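Local coordinates for regulatory protein SdiA (Escherichia coli, PDB 4LFU) that activates transcription of the ftsQAZ cell-division genes and, as a LuxR-type quorum-sensing receptor, responds to autoinducers made by other bacteria, at residues V68-Y71 and N75-A78. Residues are numbered along the deposited sequence; the frame is centred on the assembly and turned at random.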
ATOM      1  N   VAL A  68     -21.659  19.448   2.649  1.00 27.71           N
ATOM      2  CA  VAL A  68     -21.400  18.180   1.979  1.00 28.36           C
ATOM      3  C   VAL A  68     -22.260  18.136   0.711  1.00 28.61           C
ATOM      4  O   VAL A  68     -21.785  17.868  -0.395  1.00 28.48           O
ATOM      5  CB  VAL A  68     -21.753  16.972   2.930  1.00 28.39           C
ATOM      6  CG1 VAL A  68     -21.736  15.643   2.174  1.00 28.90           C
ATOM      7  CG2 VAL A  68     -20.824  16.916   4.106  1.00 27.06           C
ATOM      8  N   SER A  69     -23.540  18.426   0.902  1.00 28.88           N
ATOM      9  CA  SER A  69     -24.521  18.460  -0.179  1.00 29.34           C
ATOM     10  C   SER A  69     -24.104  19.443  -1.281  1.00 28.41           C
ATOM     11  O   SER A  69     -24.281  19.164  -2.472  1.00 28.23           O
ATOM     12  CB  SER A  69     -25.896  18.788   0.420  1.00 29.62           C
ATOM     13  OG  SER A  69     -26.893  18.821  -0.569  1.00 32.96           O
ATOM     14  N   TYR A  70     -23.497  20.560  -0.872  1.00 28.00           N
ATOM     15  CA  TYR A  70     -22.994  21.603  -1.799  1.00 27.46           C
ATOM     16  C   TYR A  70     -21.746  21.164  -2.546  1.00 26.72           C
ATOM     17  O   TYR A  70     -21.637  21.364  -3.753  1.00 26.61           O
ATOM     18  CB  TYR A  70     -22.703  22.914  -1.024  1.00 28.16           C
ATOM     19  CG  TYR A  70     -22.426  24.137  -1.870  1.00 27.75           C
ATOM     20  CD1 TYR A  70     -23.473  24.857  -2.476  1.00 28.74           C
ATOM     21  CD2 TYR A  70     -21.137  24.587  -2.046  1.00 28.10           C
ATOM     22  CE1 TYR A  70     -23.221  26.001  -3.244  1.00 28.47           C
ATOM     23  CE2 TYR A  70     -20.853  25.732  -2.830  1.00 31.06           C
ATOM     24  CZ  TYR A  70     -21.901  26.435  -3.426  1.00 31.16           C
ATOM     25  OH  TYR A  70     -21.600  27.556  -4.201  1.00 31.49           O
ATOM     26  N   TYR A  71     -20.787  20.599  -1.809  1.00 26.13           N
ATOM     27  CA  TYR A  71     -19.577  19.969  -2.392  1.00 25.36           C
ATOM     28  C   TYR A  71     -19.909  18.912  -3.459  1.00 24.72           C
ATOM     29  O   TYR A  71     -19.234  18.828  -4.481  1.00 24.74           O
ATOM     30  CB  TYR A  71     -18.750  19.375  -1.242  1.00 25.08           C
ATOM     31  CG  TYR A  71     -17.441  18.685  -1.566  1.00 24.69           C
ATOM     32  CD1 TYR A  71     -17.418  17.413  -2.143  1.00 23.77           C
ATOM     33  CD2 TYR A  71     -16.222  19.266  -1.212  1.00 23.86           C
ATOM     34  CE1 TYR A  71     -16.212  16.758  -2.382  1.00 23.06           C
ATOM     35  CE2 TYR A  71     -15.014  18.606  -1.446  1.00 23.35           C
ATOM     36  CZ  TYR A  71     -15.032  17.368  -2.036  1.00 23.32           C
ATOM     37  OH  TYR A  71     -13.872  16.722  -2.285  1.00 25.36           O
ATOM     38  N   ASN A  75     -19.606  19.232  -7.767  1.00 28.05           N
ATOM     39  CA  ASN A  75     -18.574  18.296  -8.248  1.00 27.53           C
ATOM     40  C   ASN A  75     -17.178  18.760  -7.850  1.00 26.68           C
ATOM     41  O   ASN A  75     -16.246  18.702  -8.639  1.00 26.76           O
ATOM     42  CB  ASN A  75     -18.709  18.028  -9.763  1.00 28.40           C
ATOM     43  CG  ASN A  75     -17.811  16.858 -10.277  1.00 30.53           C
ATOM     44  OD1 ASN A  75     -17.371  16.885 -11.428  1.00 33.31           O
ATOM     45  ND2 ASN A  75     -17.561  15.843  -9.441  1.00 30.90           N
ATOM     46  N   PHE A  76     -17.043  19.217  -6.607  1.00 25.68           N
ATOM     47  CA  PHE A  76     -15.753  19.648  -6.094  1.00 24.96           C
ATOM     48  C   PHE A  76     -14.797  18.487  -5.963  1.00 25.30           C
ATOM     49  O   PHE A  76     -13.627  18.700  -5.763  1.00 25.35           O
ATOM     50  CB  PHE A  76     -15.882  20.359  -4.739  1.00 24.09           C
ATOM     51  CG  PHE A  76     -16.465  21.754  -4.814  1.00 23.24           C
ATOM     52  CD1 PHE A  76     -16.401  22.507  -5.988  1.00 23.84           C
ATOM     53  CD2 PHE A  76     -17.037  22.335  -3.686  1.00 21.83           C
ATOM     54  CE1 PHE A  76     -16.922  23.826  -6.034  1.00 22.98           C
ATOM     55  CE2 PHE A  76     -17.563  23.649  -3.722  1.00 21.73           C
ATOM     56  CZ  PHE A  76     -17.504  24.381  -4.903  1.00 22.09           C
ATOM     57  N   LEU A  77     -15.298  17.256  -6.051  1.00 26.97           N
ATOM     58  CA  LEU A  77     -14.447  16.056  -5.901  1.00 27.52           C
ATOM     59  C   LEU A  77     -13.417  15.979  -7.032  1.00 27.73           C
ATOM     60  O   LEU A  77     -12.249  15.641  -6.797  1.00 27.09           O
ATOM     61  CB  LEU A  77     -15.299  14.768  -5.806  1.00 27.30           C
ATOM     62  CG  LEU A  77     -14.581  13.405  -5.777  1.00 28.05           C
ATOM     63  CD1 LEU A  77     -13.703  13.252  -4.521  1.00 25.01           C
ATOM     64  CD2 LEU A  77     -15.592  12.234  -5.900  1.00 27.24           C
ATOM     65  N   ALA A  78     -13.865  16.342  -8.238  1.00 28.04           N
ATOM     66  CA  ALA A  78     -13.008  16.437  -9.441  1.00 28.92           C
ATOM     67  C   ALA A  78     -11.796  17.375  -9.317  1.00 29.18           C
ATOM     68  O   ALA A  78     -10.754  17.123  -9.935  1.00 29.68           O
ATOM     69  CB  ALA A  78     -13.841  16.841 -10.678  1.00 28.25           C
TER
HETATM   70  O   HOH W   1     -18.103  16.402  -5.492  1.00 29.05           O
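The carbonyl oxygen of Y71 is gripped twice, by the backbone N-H of F76 (Y71 O to F76 N, 3.1 Å, N-H...O 161°) and by a water that donates to it. This is the Schellman motif that ends helix 65-73 in the autoinducer-binding domain: N75 takes a positive phi and the chain turns back over the last helical turn. F76 N lies nearly in line with the C=O bond of Y71. The water stands 2.9 Å from Y71 O and accepts from L77 N, 3.0 Å away, so that it bridges Y71 O and L77 N. With chi1 at -179°, CG opposite its own N, the Y71 ring reaches along the emerging chain, and F76 CB sits over the centre of one face, 3.8 Å from the ring centroid, in a CH-pi contact. The F76 ring then turns an edge to that face in an offset T-shaped pair, planes 87° apart. Next along that ring, F76 CE2 meets Y70 CE2 obliquely at 4.0 Å, while the F76 side chain packs on P105, L106 and A109 of helix 104-112 and Y70 also touches A109, joining the helix end to that neighbour. L77 lies beside the phenol end of Y71 and also touches V57 and L83. The Y71 hydroxyl is hydrogen-bonded to D80 OD1, further along the same loop, and Y71 OH passes 3.7 Å from L77 CA.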